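Pyocin-S2 (Pseudomonas aeruginosa, PDB 5ODW) kills sensitive bacterial cells by breaking down their chromosomal DNA and blocking lipid synthesis, this chain being its N-terminal part, consistent with the receptor-binding domain. Local coordinates at residues K78-L83 with D107-A112; L127-D132 with M160-K165. All coordinates share one frame; numbering follows the deposited sequence.

Contact 1 of 2, residues K78-L83 with D107-A112; sequences KEVDEL and DALMDA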
loop_
_atom_site.group_PDB
_atom_site.type_symbol
_atom_site.label_atom_id
_atom_site.label_comp_id
_atom_site.label_asym_id
_atom_site.label_seq_id
_atom_site.Cartn_x
_atom_site.Cartn_y
_atom_site.Cartn_z
ATOM N N LYS C 78 -7.120 -59.962 -15.298
ATOM C CA LYS C 78 -5.775 -60.278 -14.817
ATOM C C LYS C 78 -5.751 -60.201 -13.256
ATOM O O LYS C 78 -5.006 -60.964 -12.619
ATOM C CB LYS C 78 -4.723 -59.338 -15.438
ATOM C CG LYS C 78 -3.279 -59.840 -15.346
ATOM C CD LYS C 78 -2.289 -58.668 -15.459
ATOM C CE LYS C 78 -0.927 -58.974 -14.873
ATOM N NZ LYS C 78 -0.048 -57.773 -14.847
ATOM N N GLU C 79 -6.571 -59.292 -12.649
ATOM C CA GLU C 79 -6.675 -59.166 -11.181
ATOM C C GLU C 79 -7.301 -60.457 -10.651
ATOM O O GLU C 79 -6.800 -61.053 -9.684
ATOM C CB GLU C 79 -7.569 -57.982 -10.775
ATOM C CG GLU C 79 -6.902 -56.622 -10.764
ATOM C CD GLU C 79 -7.765 -55.523 -10.168
ATOM O OE1 GLU C 79 -8.540 -55.820 -9.228
ATOM O OE2 GLU C 79 -7.645 -54.359 -10.617
ATOM N N VAL C 80 -8.398 -60.886 -11.335
ATOM C CA VAL C 80 -9.169 -62.100 -11.085
ATOM C C VAL C 80 -8.212 -63.292 -11.174
ATOM O O VAL C 80 -8.194 -64.117 -10.262
ATOM C CB VAL C 80 -10.371 -62.195 -12.083
ATOM C CG1 VAL C 80 -11.022 -63.584 -12.091
ATOM C CG2 VAL C 80 -11.413 -61.123 -11.786
ATOM N N ASP C 81 -7.378 -63.334 -12.231
ATOM C CA ASP C 81 -6.416 -64.413 -12.456
ATOM C C ASP C 81 -5.307 -64.462 -11.382
ATOM O O ASP C 81 -4.932 -65.571 -10.985
ATOM C CB ASP C 81 -5.857 -64.385 -13.885
ATOM C CG ASP C 81 -6.833 -64.903 -14.943
ATOM O OD1 ASP C 81 -8.067 -64.889 -14.686
ATOM O OD2 ASP C 81 -6.371 -65.283 -16.038
ATOM N N GLU C 82 -4.851 -63.315 -10.872
ATOM C CA GLU C 82 -3.882 -63.305 -9.765
ATOM C C GLU C 82 -4.481 -63.864 -8.461
ATOM O O GLU C 82 -3.850 -64.663 -7.777
ATOM C CB GLU C 82 -3.338 -61.899 -9.522
ATOM C CG GLU C 82 -2.103 -61.558 -10.337
ATOM C CD GLU C 82 -0.930 -62.466 -10.023
ATOM O OE1 GLU C 82 -1.126 -63.454 -9.290
ATOM O OE2 GLU C 82 0.185 -62.194 -10.511
ATOM N N LEU C 83 -5.701 -63.439 -8.129
ATOM C CA LEU C 83 -6.430 -63.946 -6.962
ATOM C C LEU C 83 -6.796 -65.408 -7.100
ATOM O O LEU C 83 -6.789 -66.123 -6.102
ATOM C CB LEU C 83 -7.706 -63.145 -6.713
ATOM C CG LEU C 83 -7.550 -61.753 -6.128
ATOM C CD1 LEU C 83 -8.891 -61.076 -6.056
ATOM C CD2 LEU C 83 -6.912 -61.781 -4.733
ATOM N N ASP C 107 -17.154 -62.313 -6.947
ATOM C CA ASP C 107 -18.064 -61.648 -6.015
ATOM C C ASP C 107 -17.335 -60.910 -4.880
ATOM O O ASP C 107 -17.712 -59.806 -4.518
ATOM C CB ASP C 107 -19.040 -62.659 -5.413
ATOM C CG ASP C 107 -20.034 -63.189 -6.422
ATOM O OD1 ASP C 107 -19.967 -62.787 -7.598
ATOM O OD2 ASP C 107 -20.888 -64.008 -6.038
ATOM N N ALA C 108 -16.304 -61.537 -4.316
ATOM C CA ALA C 108 -15.502 -60.950 -3.240
ATOM C C ALA C 108 -14.791 -59.732 -3.754
ATOM O O ALA C 108 -14.727 -58.724 -3.033
ATOM C CB ALA C 108 -14.498 -61.953 -2.701
ATOM N N LEU C 109 -14.288 -59.806 -5.019
ATOM C CA LEU C 109 -13.608 -58.691 -5.681
ATOM C C LEU C 109 -14.602 -57.585 -5.973
ATOM O O LEU C 109 -14.312 -56.431 -5.677
ATOM C CB LEU C 109 -12.894 -59.127 -6.968
ATOM C CG LEU C 109 -11.921 -58.107 -7.579
ATOM C CD1 LEU C 109 -10.763 -57.778 -6.630
ATOM C CD2 LEU C 109 -11.398 -58.593 -8.921
ATOM N N MET C 110 -15.786 -57.953 -6.511
ATOM C CA MET C 110 -16.888 -57.055 -6.827
ATOM C C MET C 110 -17.294 -56.264 -5.586
ATOM O O MET C 110 -17.354 -55.034 -5.655
ATOM C CB MET C 110 -18.085 -57.864 -7.348
ATOM C CG MET C 110 -18.968 -57.098 -8.305
ATOM S SD MET C 110 -20.647 -57.772 -8.443
ATOM C CE MET C 110 -20.336 -59.304 -9.319
ATOM N N ASP C 111 -17.508 -56.956 -4.474
ATOM C CA ASP C 111 -17.894 -56.317 -3.226
ATOM C C ASP C 111 -16.820 -55.362 -2.710
ATOM O O ASP C 111 -17.133 -54.296 -2.189
ATOM C CB ASP C 111 -18.222 -57.371 -2.167
ATOM C CG ASP C 111 -19.530 -58.082 -2.442
ATOM O OD1 ASP C 111 -20.211 -57.722 -3.421
ATOM O OD2 ASP C 111 -19.881 -59.001 -1.678
ATOM N N ALA C 112 -15.557 -55.755 -2.840
ATOM C CA ALA C 112 -14.449 -54.920 -2.388
ATOM C C ALA C 112 -14.432 -53.613 -3.165
ATOM O O ALA C 112 -14.194 -52.545 -2.615
ATOM C CB ALA C 112 -13.134 -55.657 -2.566
#
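Val80 and Leu109 mark the closest backbone register between two helical turns, with their CA atoms 7.8 Å apart. The axes of the short segments 78-83 and 107-112 approach to 11.2 Å and run at 123°, steeply inclined but nearer antiparallel than parallel. No hydrogen bond joins them, and one side chain spans the gap. Leu109 places CG anti to its backbone N (chi1 -168°), which sends both methyls toward the other helix, where they part company. Its CD2 meets Val80 CG2 at 3.8 Å, while its CD1 meets Leu83 CD1 at 3.8 Å, one turn further along. A branched leucine suits this place because its two ends can touch two apolar neighbours, and the beta-branched Val80 offers a methyl directly at its helix surface. Glu79 crosses Leu109 at about a right angle, and its extended chain brings OE1 near both methyls, 3.9 Å from Leu109 CD1 and hardly farther from CD2. Lys113 gives that carboxylate a long, weak ion pair, but Glu75 brings a like charge close to the other oxygen, which might raise the proton affinity of the pair. Helix 153-204 borders both segments, through Gln175 beside Glu79 and Leu179 beside Met110. Widely spaced helices 72-86 and 96-121 are thus bridged by one leucine, flanked by two apolar partners and a carboxylate, in the elongated, helical N-terminal part of the pyocin.

Contact 2 of 2, residues L127-D132 with M160-K165; sequences LYTASD and MSELAK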
loop_
_atom_site.group_PDB
_atom_site.type_symbol
_atom_site.label_atom_id
_atom_site.label_comp_id
_atom_site.label_asym_id
_atom_site.label_seq_id
_atom_site.Cartn_x
_atom_site.Cartn_y
_atom_site.Cartn_z
ATOM N N LEU C 127 -17.430 -28.812 -3.807
ATOM C CA LEU C 127 -16.986 -28.597 -5.182
ATOM C C LEU C 127 -16.041 -29.694 -5.680
ATOM O O LEU C 127 -16.100 -30.086 -6.841
ATOM C CB LEU C 127 -16.344 -27.218 -5.331
ATOM C CG LEU C 127 -17.327 -26.056 -5.195
ATOM C CD1 LEU C 127 -16.661 -24.733 -5.534
ATOM C CD2 LEU C 127 -18.521 -26.295 -6.099
ATOM N N TYR C 128 -15.160 -30.165 -4.806
ATOM C CA TYR C 128 -14.217 -31.223 -5.136
ATOM C C TYR C 128 -14.869 -32.566 -5.489
ATOM O O TYR C 128 -14.397 -33.271 -6.375
ATOM C CB TYR C 128 -13.248 -31.441 -3.980
ATOM C CG TYR C 128 -12.274 -30.315 -3.737
ATOM C CD1 TYR C 128 -11.327 -29.971 -4.688
ATOM C CD2 TYR C 128 -12.278 -29.621 -2.539
ATOM C CE1 TYR C 128 -10.424 -28.955 -4.459
ATOM C CE2 TYR C 128 -11.379 -28.603 -2.303
ATOM C CZ TYR C 128 -10.456 -28.277 -3.266
ATOM O OH TYR C 128 -9.563 -27.264 -3.028
ATOM N N THR C 129 -15.932 -32.930 -4.780
ATOM C CA THR C 129 -16.603 -34.213 -4.999
ATOM C C THR C 129 -17.629 -34.244 -6.128
ATOM O O THR C 129 -18.174 -35.297 -6.438
ATOM C CB THR C 129 -17.290 -34.735 -3.722
ATOM O OG1 THR C 129 -18.511 -34.023 -3.506
ATOM C CG2 THR C 129 -16.388 -34.575 -2.517
ATOM N N ALA C 130 -17.892 -33.103 -6.746
ATOM C CA ALA C 130 -18.869 -33.043 -7.829
ATOM C C ALA C 130 -18.432 -33.882 -9.020
ATOM O O ALA C 130 -17.248 -33.999 -9.314
ATOM C CB ALA C 130 -19.109 -31.604 -8.256
ATOM N N SER C 131 -19.406 -34.465 -9.707
ATOM C CA SER C 131 -19.138 -35.307 -10.864
ATOM C C SER C 131 -18.451 -34.507 -11.960
ATOM O O SER C 131 -17.580 -35.008 -12.664
ATOM C CB SER C 131 -20.439 -35.916 -11.389
ATOM O OG SER C 131 -21.380 -34.912 -11.705
ATOM N N ASP C 132 -18.875 -33.262 -12.102
ATOM C CA ASP C 132 -18.342 -32.343 -13.100
ATOM C C ASP C 132 -17.017 -31.719 -12.695
ATOM O O ASP C 132 -16.526 -30.814 -13.356
ATOM C CB ASP C 132 -19.362 -31.230 -13.351
ATOM C CG ASP C 132 -18.993 -30.350 -14.526
ATOM O OD1 ASP C 132 -18.136 -30.759 -15.337
ATOM O OD2 ASP C 132 -19.570 -29.249 -14.644
ATOM N N MET C 160 -5.288 -32.751 -7.365
ATOM C CA MET C 160 -4.788 -34.020 -7.913
ATOM C C MET C 160 -5.298 -35.222 -7.099
ATOM O O MET C 160 -5.796 -36.174 -7.699
ATOM C CB MET C 160 -3.254 -34.019 -8.116
ATOM C CG MET C 160 -2.701 -32.931 -9.100
ATOM S SD MET C 160 -3.331 -32.751 -10.810
ATOM C CE MET C 160 -4.630 -31.627 -10.586
ATOM N N SER C 161 -5.252 -35.159 -5.748
ATOM C CA SER C 161 -5.807 -36.203 -4.860
ATOM C C SER C 161 -7.309 -36.418 -5.127
ATOM O O SER C 161 -7.758 -37.559 -5.187
ATOM C CB SER C 161 -5.579 -35.864 -3.387
ATOM O OG SER C 161 -4.195 -35.805 -3.071
ATOM N N GLU C 162 -8.060 -35.318 -5.333
ATOM C CA GLU C 162 -9.500 -35.285 -5.625
ATOM C C GLU C 162 -9.840 -35.804 -7.032
ATOM O O GLU C 162 -10.957 -36.273 -7.241
ATOM C CB GLU C 162 -10.069 -33.862 -5.418
ATOM C CG GLU C 162 -10.192 -33.425 -3.963
ATOM C CD GLU C 162 -11.197 -34.177 -3.107
ATOM O OE1 GLU C 162 -12.231 -34.635 -3.648
ATOM O OE2 GLU C 162 -10.952 -34.293 -1.884
ATOM N N LEU C 163 -8.900 -35.702 -7.991
ATOM C CA LEU C 163 -9.043 -36.197 -9.361
ATOM C C LEU C 163 -8.582 -37.642 -9.429
ATOM O O LEU C 163 -9.037 -38.378 -10.300
ATOM C CB LEU C 163 -8.251 -35.338 -10.357
ATOM C CG LEU C 163 -8.719 -33.890 -10.519
ATOM C CD1 LEU C 163 -7.785 -33.126 -11.401
ATOM C CD2 LEU C 163 -10.101 -33.819 -11.118
ATOM N N ALA C 164 -7.675 -38.056 -8.510
ATOM C CA ALA C 164 -7.212 -39.443 -8.411
ATOM C C ALA C 164 -8.439 -40.263 -7.992
ATOM O O ALA C 164 -8.742 -41.259 -8.645
ATOM C CB ALA C 164 -6.096 -39.571 -7.373
ATOM N N LYS C 165 -9.194 -39.771 -7.008
ATOM C CA LYS C 165 -10.446 -40.402 -6.564
ATOM C C LYS C 165 -11.573 -40.396 -7.625
ATOM O O LYS C 165 -12.271 -41.389 -7.793
ATOM C CB LYS C 165 -10.926 -39.758 -5.266
ATOM C CG LYS C 165 -10.093 -40.132 -4.054
ATOM C CD LYS C 165 -10.443 -39.265 -2.860
ATOM C CE LYS C 165 -9.680 -39.692 -1.617
ATOM N NZ LYS C 165 -10.283 -40.884 -0.962
#
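Tyr128 and Glu162 carry a buried loop-to-helix contact: the loop that follows helix 96-121 lies against a turn of the long helix 153-204. Their CA atoms stand 6.2 Å apart, the nearest pair between the segments. The glutamate chain is bent at chi2 (-66°), which folds it back across the root of the tyrosine. Its CG approaches Tyr128 CD1 obliquely at 3.7 Å, while its OE1 comes to 3.4 Å from Tyr128 CB. The two side chains cross at about a right angle, with ring and carboxylate planes 37° apart. Glutamate suits this place because its methylenes can pack on the tyrosine while its charged end serves other partners: Arg123 forms a salt bridge to OE1 and Arg158 one to OE2. Held from both oxygens, the buried carboxylate is probably kept ionised and fixed in rotation. Thr129 plays a lesser part, its CG2 lying 4.3 Å from Glu162 OE1; the Asn126 side chain accepts its backbone N-H through OD1 where the regular helical bonds are missing. Tyrosine combines a broad apolar ring with a polar end: the ring meets His159 edge-to-face, and OH is hydrogen-bonded to Gln144 of helix 133-148. Leu127 hydrogen-bonds through its backbone to the chain of another protein, and Tyr128 packs on that chain's backbone, so the loop lies at this interface, consistent with receptor binding. Behind it, Leu163 packs between helices 133-148 and 47-70, and Met160 reaches Tyr26 of strand 24-26.

In the fold
From the N terminus the chain forms the strand pair 12-14 and 24-26, then helix 47-70, before reaching the first partner of contact 1 on helix 72-86. Contact 1 closes a 23-residue excursion that turns back into helix 96-121. Only after that helix ends does contact 2 begin, closing a 27-residue excursion made of helix 133-148 and the first turns of helix 153-204. The two loops follow in series, neither enclosing nor crossing the other. Their centres lie 26 Å apart on opposite sides of the chain's centre, with nearest atoms about 12 Å apart. Helix 153-204 links them: it supplies one half of contact 2 and, further along, flanks contact 1.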